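PDB 3RBT: glutathione transferase o1, which belongs to the Omega class of glutathione transferases, whose members use glutathione for transferase and dehydroascorbate-reducing reactions, though its own activity may be weak. Local coordinates for residues Tyr37-Leu42 against Trp182-Tyr187; Gly132-Phe137 against His240-Tyr245; Leu175-Trp180 against Asp217-Lys222. All blocks are in the same frame, centred on the assembly; numbering follows the deposited sequence.

Contact 1: residues Tyr37-Leu42 against Trp182-Tyr187; sequences YGHRVL and WVERLY
W182 drives the edge of its six-membered ring between Y37 and R40. Its CZ2 stands over the centre of the Y37 ring, 3.7 Å from Y37 CZ, in a T-shaped pair with the planes at 73°. The neighbouring rim atoms of W182 meet a face of the R40 guanidinium, W182 CZ3 coming within 3.2 Å of R40 NE, so the indole offers its edge to both groups. Beside this wedge, H39 and R185 meet tip to tip: R185 NH1 donates to H39 ND1 over 3.0 Å, nearly straight at 176° and in the plane of both groups. With ND1 accepting, the imidazole is probably neutral. At its far edge H39 NE2 lies 2.6 Å from water 1, which in turn donates to E184 OE2 at 2.7 Å. H39 CG is anti to its backbone N (chi1 -168°), and this brings ND1 and NE2 within bonding distance of R185 and water 1.

A second shell fixes these groups. R185 also donates to the carbonyls of M34 and P181 and bonds Y234 OH, while R40 NE bonds M178 O and E184 is held by Y230 OH and W180 NE1. The contact thus joins the thioredoxin-like domain, through helix 36-47, to helix 174-186 of the all-helical domain; helix 113-138 packs on Y37 and W182, and helix 92-102 on Y37 and R40.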
loop_
_atom_site.group_PDB
_atom_site.type_symbol
_atom_site.label_atom_id
_atom_site.label_comp_id
_atom_site.label_asym_id
_atom_site.label_seq_id
_atom_site.Cartn_x
_atom_site.Cartn_y
_atom_site.Cartn_z
ATOM N N TYR A 37 -2.577 -4.349 -14.248
ATOM C CA TYR A 37 -2.499 -3.121 -13.438
ATOM C C TYR A 37 -3.060 -1.919 -14.196
ATOM O O TYR A 37 -3.731 -1.054 -13.606
ATOM C CB TYR A 37 -1.067 -2.858 -12.974
ATOM C CG TYR A 37 -0.559 -3.890 -11.975
ATOM C CD1 TYR A 37 -0.933 -3.833 -10.628
ATOM C CD2 TYR A 37 0.267 -4.941 -12.393
ATOM C CE1 TYR A 37 -0.474 -4.795 -9.705
ATOM C CE2 TYR A 37 0.738 -5.899 -11.481
ATOM C CZ TYR A 37 0.361 -5.818 -10.145
ATOM O OH TYR A 37 0.816 -6.766 -9.266
ATOM N N GLY A 38 -2.815 -1.883 -15.510
ATOM C CA GLY A 38 -3.456 -0.909 -16.387
ATOM C C GLY A 38 -4.945 -1.174 -16.552
ATOM O O GLY A 38 -5.737 -0.242 -16.591
ATOM N N HIS A 39 -5.319 -2.448 -16.659
ATOM C CA HIS A 39 -6.729 -2.875 -16.749
ATOM C C HIS A 39 -7.527 -2.317 -15.559
ATOM O O HIS A 39 -8.610 -1.746 -15.734
ATOM C CB HIS A 39 -6.803 -4.405 -16.788
ATOM C CG HIS A 39 -8.148 -4.960 -17.166
ATOM N ND1 HIS A 39 -8.341 -6.298 -17.440
ATOM C CD2 HIS A 39 -9.356 -4.364 -17.327
ATOM C CE1 HIS A 39 -9.614 -6.506 -17.731
ATOM N NE2 HIS A 39 -10.249 -5.347 -17.675
ATOM N N ARG A 40 -6.965 -2.472 -14.363
ATOM C CA ARG A 40 -7.439 -1.833 -13.135
ATOM C C ARG A 40 -7.774 -0.359 -13.275
ATOM O O ARG A 40 -8.865 0.079 -12.904
ATOM C CB ARG A 40 -6.354 -1.926 -12.067
ATOM C CG ARG A 40 -6.554 -2.966 -11.046
ATOM C CD ARG A 40 -5.556 -2.751 -9.911
ATOM N NE ARG A 40 -5.738 -3.790 -8.909
ATOM C CZ ARG A 40 -4.888 -4.076 -7.936
ATOM N NH1 ARG A 40 -3.756 -3.399 -7.806
ATOM N NH2 ARG A 40 -5.189 -5.052 -7.093
ATOM N N VAL A 41 -6.803 0.410 -13.761
ATOM C CA VAL A 41 -6.969 1.841 -13.919
ATOM C C VAL A 41 -7.989 2.155 -15.022
ATOM O O VAL A 41 -8.770 3.094 -14.885
ATOM C CB VAL A 41 -5.615 2.554 -14.175
ATOM C CG1 VAL A 41 -5.824 4.062 -14.320
ATOM C CG2 VAL A 41 -4.635 2.263 -13.023
ATOM N N LEU A 42 -7.992 1.374 -16.103
ATOM C CA LEU A 42 -9.017 1.542 -17.147
ATOM C C LEU A 42 -10.440 1.356 -16.600
ATOM O O LEU A 42 -11.341 2.107 -16.952
ATOM C CB LEU A 42 -8.775 0.606 -18.346
ATOM C CG LEU A 42 -7.573 0.933 -19.246
ATOM C CD1 LEU A 42 -7.267 -0.230 -20.200
ATOM C CD2 LEU A 42 -7.805 2.232 -20.028
ATOM N N TRP A 182 -7.452 -9.693 -12.622
ATOM C CA TRP A 182 -6.885 -11.024 -12.423
ATOM C C TRP A 182 -7.948 -12.114 -12.481
ATOM O O TRP A 182 -7.709 -13.173 -13.057
ATOM C CB TRP A 182 -6.053 -11.091 -11.136
ATOM C CG TRP A 182 -4.820 -10.249 -11.284
ATOM C CD1 TRP A 182 -3.578 -10.665 -11.707
ATOM C CD2 TRP A 182 -4.715 -8.842 -11.056
ATOM N NE1 TRP A 182 -2.712 -9.599 -11.739
ATOM C CE2 TRP A 182 -3.385 -8.468 -11.349
ATOM C CE3 TRP A 182 -5.616 -7.856 -10.621
ATOM C CZ2 TRP A 182 -2.932 -7.149 -11.215
ATOM C CZ3 TRP A 182 -5.165 -6.550 -10.495
ATOM C CH2 TRP A 182 -3.837 -6.209 -10.797
ATOM N N VAL A 183 -9.127 -11.837 -11.925
ATOM C CA VAL A 183 -10.237 -12.787 -11.985
ATOM C C VAL A 183 -10.655 -13.088 -13.440
ATOM O O VAL A 183 -10.858 -14.245 -13.808
ATOM C CB VAL A 183 -11.430 -12.333 -11.106
ATOM C CG1 VAL A 183 -12.620 -13.274 -11.267
ATOM C CG2 VAL A 183 -11.008 -12.286 -9.644
ATOM N N GLU A 184 -10.762 -12.051 -14.265
ATOM C CA GLU A 184 -11.129 -12.227 -15.673
ATOM C C GLU A 184 -10.109 -13.100 -16.418
ATOM O O GLU A 184 -10.481 -13.915 -17.268
ATOM C CB GLU A 184 -11.239 -10.874 -16.356
ATOM C CG GLU A 184 -12.000 -10.895 -17.656
ATOM C CD GLU A 184 -12.045 -9.523 -18.276
ATOM O OE1 GLU A 184 -11.096 -9.177 -19.017
ATOM O OE2 GLU A 184 -13.022 -8.787 -18.007
ATOM N N ARG A 185 -8.829 -12.903 -16.091
ATOM C CA ARG A 185 -7.735 -13.687 -16.662
ATOM C C ARG A 185 -7.786 -15.160 -16.265
ATOM O O ARG A 185 -7.440 -16.019 -17.068
ATOM C CB ARG A 185 -6.378 -13.080 -16.304
ATOM C CG ARG A 185 -6.051 -11.863 -17.151
ATOM C CD ARG A 185 -4.973 -10.975 -16.539
ATOM N NE ARG A 185 -4.654 -9.885 -17.461
ATOM C CZ ARG A 185 -5.415 -8.806 -17.647
ATOM N NH1 ARG A 185 -6.549 -8.657 -16.972
ATOM N NH2 ARG A 185 -5.049 -7.873 -18.521
ATOM N N LEU A 186 -8.246 -15.446 -15.049
ATOM C CA LEU A 186 -8.325 -16.829 -14.558
ATOM C C LEU A 186 -9.164 -17.747 -15.437
ATOM O O LEU A 186 -8.853 -18.931 -15.562
ATOM C CB LEU A 186 -8.824 -16.889 -13.114
ATOM C CG LEU A 186 -7.906 -16.257 -12.066
ATOM C CD1 LEU A 186 -8.515 -16.369 -10.672
ATOM C CD2 LEU A 186 -6.503 -16.867 -12.103
ATOM N N TYR A 187 -10.220 -17.198 -16.045
ATOM C CA TYR A 187 -11.085 -17.968 -16.948
ATOM C C TYR A 187 -10.313 -18.640 -18.099
ATOM O O TYR A 187 -10.782 -19.625 -18.660
ATOM C CB TYR A 187 -12.225 -17.098 -17.509
ATOM C CG TYR A 187 -13.243 -16.616 -16.480
ATOM C CD1 TYR A 187 -14.224 -17.471 -15.971
ATOM C CD2 TYR A 187 -13.241 -15.297 -16.044
ATOM C CE1 TYR A 187 -15.164 -17.020 -15.036
ATOM C CE2 TYR A 187 -14.170 -14.835 -15.117
ATOM C CZ TYR A 187 -15.122 -15.699 -14.614
ATOM O OH TYR A 187 -16.033 -15.228 -13.701
HETATM O O HOH W 1 -12.696 -6.060 -18.061
#

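Contact 2: residues Gly132-Phe137 against His240-Tyr245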
loop_
_atom_site.group_PDB
_atom_site.type_symbol
_atom_site.label_atom_id
_atom_site.label_comp_id
_atom_site.label_asym_id
_atom_site.label_seq_id
_atom_site.Cartn_x
_atom_site.Cartn_y
_atom_site.Cartn_z
ATOM N N GLY A 132 0.674 -15.852 -7.559
ATOM C CA GLY A 132 0.364 -17.173 -8.106
ATOM C C GLY A 132 -0.040 -17.147 -9.575
ATOM O O GLY A 132 0.389 -17.994 -10.358
ATOM N N SER A 133 -0.857 -16.171 -9.959
ATOM C CA SER A 133 -1.295 -16.063 -11.347
ATOM C C SER A 133 -0.126 -15.683 -12.267
ATOM O O SER A 133 -0.019 -16.186 -13.393
ATOM C CB SER A 133 -2.450 -15.066 -11.480
ATOM O OG SER A 133 -1.963 -13.741 -11.514
ATOM N N LEU A 134 0.745 -14.809 -11.769
ATOM C CA LEU A 134 1.938 -14.371 -12.478
ATOM C C LEU A 134 2.854 -15.551 -12.832
ATOM O O LEU A 134 3.278 -15.693 -13.980
ATOM C CB LEU A 134 2.690 -13.354 -11.613
ATOM C CG LEU A 134 3.798 -12.472 -12.188
ATOM C CD1 LEU A 134 3.262 -11.537 -13.251
ATOM C CD2 LEU A 134 4.429 -11.658 -11.055
ATOM N N GLU A 135 3.146 -16.385 -11.837
ATOM C CA GLU A 135 3.960 -17.580 -12.014
ATOM C C GLU A 135 3.282 -18.580 -12.955
ATOM O O GLU A 135 3.943 -19.226 -13.775
ATOM C CB GLU A 135 4.221 -18.227 -10.650
ATOM C CG GLU A 135 5.031 -19.520 -10.686
ATOM C CD GLU A 135 5.239 -20.118 -9.301
ATOM O OE1 GLU A 135 5.582 -21.313 -9.213
ATOM O OE2 GLU A 135 5.054 -19.397 -8.296
ATOM N N CYS A 136 1.961 -18.692 -12.820
ATOM C CA CYS A 136 1.155 -19.596 -13.625
ATOM C C CYS A 136 1.288 -19.288 -15.114
ATOM O O CYS A 136 1.605 -20.173 -15.904
ATOM C CB CYS A 136 -0.317 -19.521 -13.197
ATOM S SG CYS A 136 -1.407 -20.726 -13.987
ATOM N N PHE A 137 1.065 -18.026 -15.483
ATOM C CA PHE A 137 1.030 -17.632 -16.893
ATOM C C PHE A 137 2.433 -17.586 -17.492
ATOM O O PHE A 137 2.598 -17.519 -18.713
ATOM C CB PHE A 137 0.319 -16.284 -17.075
ATOM C CG PHE A 137 -1.087 -16.245 -16.522
ATOM C CD1 PHE A 137 -1.789 -17.420 -16.236
ATOM C CD2 PHE A 137 -1.723 -15.028 -16.318
ATOM C CE1 PHE A 137 -3.084 -17.378 -15.736
ATOM C CE2 PHE A 137 -3.013 -14.970 -15.822
ATOM C CZ PHE A 137 -3.699 -16.149 -15.524
ATOM N N HIS A 240 5.911 -11.582 -19.149
ATOM C CA HIS A 240 6.978 -10.584 -19.328
ATOM C C HIS A 240 6.521 -9.140 -19.133
ATOM O O HIS A 240 7.280 -8.285 -18.648
ATOM C CB HIS A 240 7.660 -10.773 -20.685
ATOM C CG HIS A 240 8.520 -12.000 -20.752
ATOM N ND1 HIS A 240 8.367 -12.969 -21.722
ATOM C CD2 HIS A 240 9.530 -12.425 -19.955
ATOM C CE1 HIS A 240 9.252 -13.928 -21.529
ATOM N NE2 HIS A 240 9.969 -13.624 -20.460
ATOM N N SER A 241 5.266 -8.892 -19.481
ATOM C CA SER A 241 4.688 -7.563 -19.428
ATOM C C SER A 241 3.452 -7.486 -18.498
ATOM O O SER A 241 2.644 -6.561 -18.586
ATOM C CB SER A 241 4.411 -7.110 -20.870
ATOM O OG SER A 241 3.063 -6.749 -21.071
ATOM N N MET A 242 3.358 -8.445 -17.576
ATOM C CA MET A 242 2.224 -8.600 -16.654
ATOM C C MET A 242 2.399 -7.906 -15.276
ATOM O O MET A 242 1.415 -7.666 -14.575
ATOM C CB MET A 242 1.964 -10.104 -16.456
ATOM C CG MET A 242 0.660 -10.484 -15.758
ATOM S SD MET A 242 0.468 -12.282 -15.621
ATOM C CE MET A 242 -0.835 -12.358 -14.391
ATOM N N GLY A 243 3.639 -7.600 -14.893
ATOM C CA GLY A 243 3.930 -7.009 -13.576
ATOM C C GLY A 243 3.602 -5.528 -13.424
ATOM O O GLY A 243 3.025 -4.910 -14.322
ATOM N N TYR A 244 3.964 -4.958 -12.277
ATOM C CA TYR A 244 3.772 -3.522 -12.038
ATOM C C TYR A 244 4.992 -2.696 -12.496
ATOM O O TYR A 244 5.046 -1.481 -12.324
ATOM C CB TYR A 244 3.392 -3.244 -10.574
ATOM C CG TYR A 244 4.372 -3.784 -9.547
ATOM C CD1 TYR A 244 5.483 -3.036 -9.156
ATOM C CD2 TYR A 244 4.178 -5.035 -8.960
ATOM C CE1 TYR A 244 6.384 -3.522 -8.210
ATOM C CE2 TYR A 244 5.080 -5.539 -8.015
ATOM C CZ TYR A 244 6.178 -4.776 -7.647
ATOM O OH TYR A 244 7.067 -5.258 -6.713
ATOM N N TYR A 245 5.966 -3.381 -13.082
ATOM C CA TYR A 245 7.106 -2.739 -13.730
ATOM C C TYR A 245 7.498 -3.537 -14.966
ATOM O O TYR A 245 7.196 -4.731 -15.075
ATOM C CB TYR A 245 8.304 -2.590 -12.775
ATOM C CG TYR A 245 8.757 -3.884 -12.133
ATOM C CD1 TYR A 245 8.098 -4.391 -11.008
ATOM C CD2 TYR A 245 9.849 -4.599 -12.636
ATOM C CE1 TYR A 245 8.498 -5.577 -10.404
ATOM C CE2 TYR A 245 10.265 -5.800 -12.031
ATOM C CZ TYR A 245 9.579 -6.278 -10.916
ATOM O OH TYR A 245 9.957 -7.454 -10.299
#
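A Met-aromatic contact pins the C-terminal tail to helix 113-138 of the all-helical glutathione transferase domain, and M242 carries nearly all of it. Its side chain leaves the loop toward the helix, CG anti to the backbone N (chi1 -168°), and runs on fully extended, which carries the sulfur and methyl to the helix. M242 CB starts the packing 3.7 Å from L134 CD1, and CG stays against the same methyl. L134 and M242 run antiparallel alongside one another, and the one methyl CD1 touches CB, CG and SD in turn.

M242 SD is where the partners change: it still touches L134 CD1 at 3.7 Å but already meets F137 CD2 at 3.6 Å. The sulfur lies 4.9 Å from the centroid of the F137 ring and well off its normal, an oblique approach, the methionine running across the phenylalanine side chain. The phenyl ring is itself hemmed in, with S133 O against one face and Y234 and R185 packed nearby. N35 ND2 bonds the carbonyls of S241 and G243, the residues before and after M242, tying down the backbone on both flanks. At the very tip, M242 CE touches both F137 CD2 and S133 OG, 3.4 Å from S133 OG, a hydroxyl whose hydrogen bond goes back to I130 O in its own helix.

Contact 3: residues Leu175-Trp180 against Asp217-Lys222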
loop_
_atom_site.group_PDB
_atom_site.type_symbol
_atom_site.label_atom_id
_atom_site.label_comp_id
_atom_site.label_asym_id
_atom_site.label_seq_id
_atom_site.Cartn_x
_atom_site.Cartn_y
_atom_site.Cartn_z
ATOM N N LEU A 175 -13.302 -2.201 -4.495
ATOM C CA LEU A 175 -12.732 -3.548 -4.344
ATOM C C LEU A 175 -13.057 -4.453 -5.555
ATOM O O LEU A 175 -12.162 -5.091 -6.115
ATOM C CB LEU A 175 -13.162 -4.193 -3.019
ATOM C CG LEU A 175 -12.596 -5.583 -2.692
ATOM C CD1 LEU A 175 -11.044 -5.583 -2.641
ATOM C CD2 LEU A 175 -13.182 -6.125 -1.393
ATOM N N ASP A 176 -14.322 -4.478 -5.972
ATOM C CA ASP A 176 -14.721 -5.225 -7.168
ATOM C C ASP A 176 -13.834 -4.964 -8.392
ATOM O O ASP A 176 -13.336 -5.903 -9.005
ATOM C CB ASP A 176 -16.183 -4.940 -7.500
ATOM C CG ASP A 176 -17.104 -5.321 -6.373
ATOM O OD1 ASP A 176 -17.435 -6.524 -6.243
ATOM O OD2 ASP A 176 -17.480 -4.414 -5.603
ATOM N N TYR A 177 -13.633 -3.696 -8.740
ATOM C CA TYR A 177 -12.840 -3.354 -9.919
ATOM C C TYR A 177 -11.330 -3.566 -9.720
ATOM O O TYR A 177 -10.633 -3.918 -10.672
ATOM C CB TYR A 177 -13.118 -1.921 -10.380
ATOM C CG TYR A 177 -14.520 -1.694 -10.930
ATOM C CD1 TYR A 177 -15.371 -0.749 -10.359
ATOM C CD2 TYR A 177 -14.983 -2.413 -12.030
ATOM C CE1 TYR A 177 -16.647 -0.533 -10.869
ATOM C CE2 TYR A 177 -16.254 -2.199 -12.544
ATOM C CZ TYR A 177 -17.082 -1.267 -11.956
ATOM O OH TYR A 177 -18.346 -1.066 -12.471
ATOM N N MET A 178 -10.835 -3.345 -8.498
ATOM C CA MET A 178 -9.415 -3.566 -8.185
ATOM C C MET A 178 -9.010 -5.024 -8.400
ATOM O O MET A 178 -7.902 -5.318 -8.833
ATOM C CB MET A 178 -9.093 -3.164 -6.734
ATOM C CG MET A 178 -9.067 -1.643 -6.456
ATOM S SD MET A 178 -8.136 -0.663 -7.649
ATOM C CE MET A 178 -6.487 -0.770 -6.999
ATOM N N VAL A 179 -9.936 -5.921 -8.101
ATOM C CA VAL A 179 -9.711 -7.354 -8.084
ATOM C C VAL A 179 -9.997 -8.001 -9.455
ATOM O O VAL A 179 -9.380 -9.017 -9.820
ATOM C CB VAL A 179 -10.598 -7.952 -6.948
ATOM C CG1 VAL A 179 -11.265 -9.217 -7.326
ATOM C CG2 VAL A 179 -9.805 -8.059 -5.635
ATOM N N TRP A 180 -10.900 -7.388 -10.215
ATOM C CA TRP A 180 -11.410 -7.988 -11.446
ATOM C C TRP A 180 -10.371 -8.400 -12.502
ATOM O O TRP A 180 -10.473 -9.502 -13.040
ATOM C CB TRP A 180 -12.504 -7.128 -12.097
ATOM C CG TRP A 180 -13.120 -7.855 -13.263
ATOM C CD1 TRP A 180 -13.015 -7.536 -14.578
ATOM C CD2 TRP A 180 -13.884 -9.069 -13.201
ATOM N NE1 TRP A 180 -13.684 -8.466 -15.349
ATOM C CE2 TRP A 180 -14.221 -9.419 -14.521
ATOM C CE3 TRP A 180 -14.308 -9.898 -12.150
ATOM C CZ2 TRP A 180 -14.991 -10.552 -14.824
ATOM C CZ3 TRP A 180 -15.051 -11.029 -12.451
ATOM C CH2 TRP A 180 -15.385 -11.348 -13.776
ATOM N N ASP A 217 -21.389 -6.418 -16.427
ATOM C CA ASP A 217 -21.200 -4.992 -16.124
ATOM C C ASP A 217 -20.667 -4.250 -17.352
ATOM O O ASP A 217 -19.688 -4.676 -17.972
ATOM C CB ASP A 217 -20.237 -4.845 -14.934
ATOM C CG ASP A 217 -20.271 -3.464 -14.298
ATOM O OD1 ASP A 217 -21.348 -3.023 -13.830
ATOM O OD2 ASP A 217 -19.205 -2.824 -14.234
ATOM N N ASP A 218 -21.322 -3.142 -17.698
ATOM C CA ASP A 218 -20.979 -2.351 -18.888
ATOM C C ASP A 218 -19.535 -1.861 -18.922
ATOM O O ASP A 218 -18.907 -1.817 -19.985
ATOM C CB ASP A 218 -21.928 -1.163 -19.026
ATOM C CG ASP A 218 -23.362 -1.596 -19.233
ATOM O OD1 ASP A 218 -23.800 -1.677 -20.407
ATOM O OD2 ASP A 218 -24.036 -1.886 -18.221
ATOM N N ILE A 219 -19.027 -1.494 -17.750
ATOM C CA ILE A 219 -17.648 -1.067 -17.581
ATOM C C ILE A 219 -16.677 -2.236 -17.810
ATOM O O ILE A 219 -15.687 -2.092 -18.535
ATOM C CB ILE A 219 -17.461 -0.409 -16.190
ATOM C CG1 ILE A 219 -18.306 0.871 -16.105
ATOM C CG2 ILE A 219 -15.990 -0.098 -15.907
ATOM C CD1 ILE A 219 -18.872 1.141 -14.726
ATOM N N VAL A 220 -16.965 -3.386 -17.199
ATOM C CA VAL A 220 -16.169 -4.596 -17.400
ATOM C C VAL A 220 -16.088 -4.956 -18.890
ATOM O O VAL A 220 -14.997 -5.175 -19.440
ATOM C CB VAL A 220 -16.751 -5.785 -16.596
ATOM C CG1 VAL A 220 -16.237 -7.133 -17.132
ATOM C CG2 VAL A 220 -16.445 -5.628 -15.112
ATOM N N LYS A 221 -17.254 -4.990 -19.526
ATOM C CA LYS A 221 -17.405 -5.352 -20.930
ATOM C C LYS A 221 -16.580 -4.466 -21.871
ATOM O O LYS A 221 -16.050 -4.945 -22.869
ATOM C CB LYS A 221 -18.885 -5.290 -21.308
ATOM C CG LYS A 221 -19.379 -6.477 -22.095
ATOM C CD LYS A 221 -20.913 -6.451 -22.241
ATOM C CE LYS A 221 -21.418 -7.660 -23.021
ATOM N NZ LYS A 221 -20.769 -8.931 -22.562
ATOM N N LYS A 222 -16.457 -3.185 -21.532
ATOM C CA LYS A 222 -15.655 -2.240 -22.314
ATOM C C LYS A 222 -14.174 -2.660 -22.469
ATOM O O LYS A 222 -13.586 -2.449 -23.534
ATOM C CB LYS A 222 -15.753 -0.831 -21.708
ATOM C CG LYS A 222 -15.449 0.314 -22.684
ATOM C CD LYS A 222 -16.655 0.642 -23.553
ATOM C CE LYS A 222 -16.248 1.164 -24.924
ATOM N NZ LYS A 222 -17.431 1.248 -25.834
#
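One hydrogen bond ties helix 174-186 to D217, the N-cap residue of helix 218-222. Y177 OH donates to D217 OD2 over 2.6 Å, using the syn lone pair of the carboxylate, with the acceptor in the plane of the tyrosine ring. D217 CG is anti to its backbone N (chi1 -164°), which swings the carboxylate toward the phenol.

Beside that bond lies a close methyl-to-oxygen contact, I219 CD1 to Y177 OH at 3.2 Å, and apolar packing of I219 CG2 on Y177 CE2 at 4.0 Å. Replacing Y177 with an alanine here would remove the phenol that reaches D217 and would probably loosen the start of helix 218-222 and the seat of I219.

The third kind of interaction is CH-pi. V220 CG2 sits over a face of W180, 4.1 Å from the centroid of the five-membered ring. Separately, V220 CG1 makes van der Waals contact with W180 NE1 at 3.4 Å. The indole N-H is spoken for by E184 OE2 one turn further on, which probably helps fix the rotation of the ring under the valine.

The short segments run nearly parallel, 20° apart. Helix 174-186 is the central helix of the all-helical domain in the glutathione transferase fold; at its start D176 accepts from the backbone N-H of G173, as the aspartate of the family's N-capping box does, although G173 can supply no side-chain half.

In the fold
Contacts 1 and 3 share helix 174-186 and lie with centres 8 Å apart; R40 bridges them, its NE 2.7 Å from M178 O. The centres of contacts 1 and 2 are 12 Å apart, and both segments of contact 2 touch contact 1: W182 CD1 is 3.5 Å from S133 OG, and Y37 CD2 is 3.4 Å from G243 O. Contacts 2 and 3 are 20 Å apart between centres and do not touch. N35, two residues before Y37, links the C-terminal tail of contact 2 to the first helix of contact 1; it stands where Omega enzymes usually carry cysteine, so the tail probably borders the glutathione site in the cleft between domains.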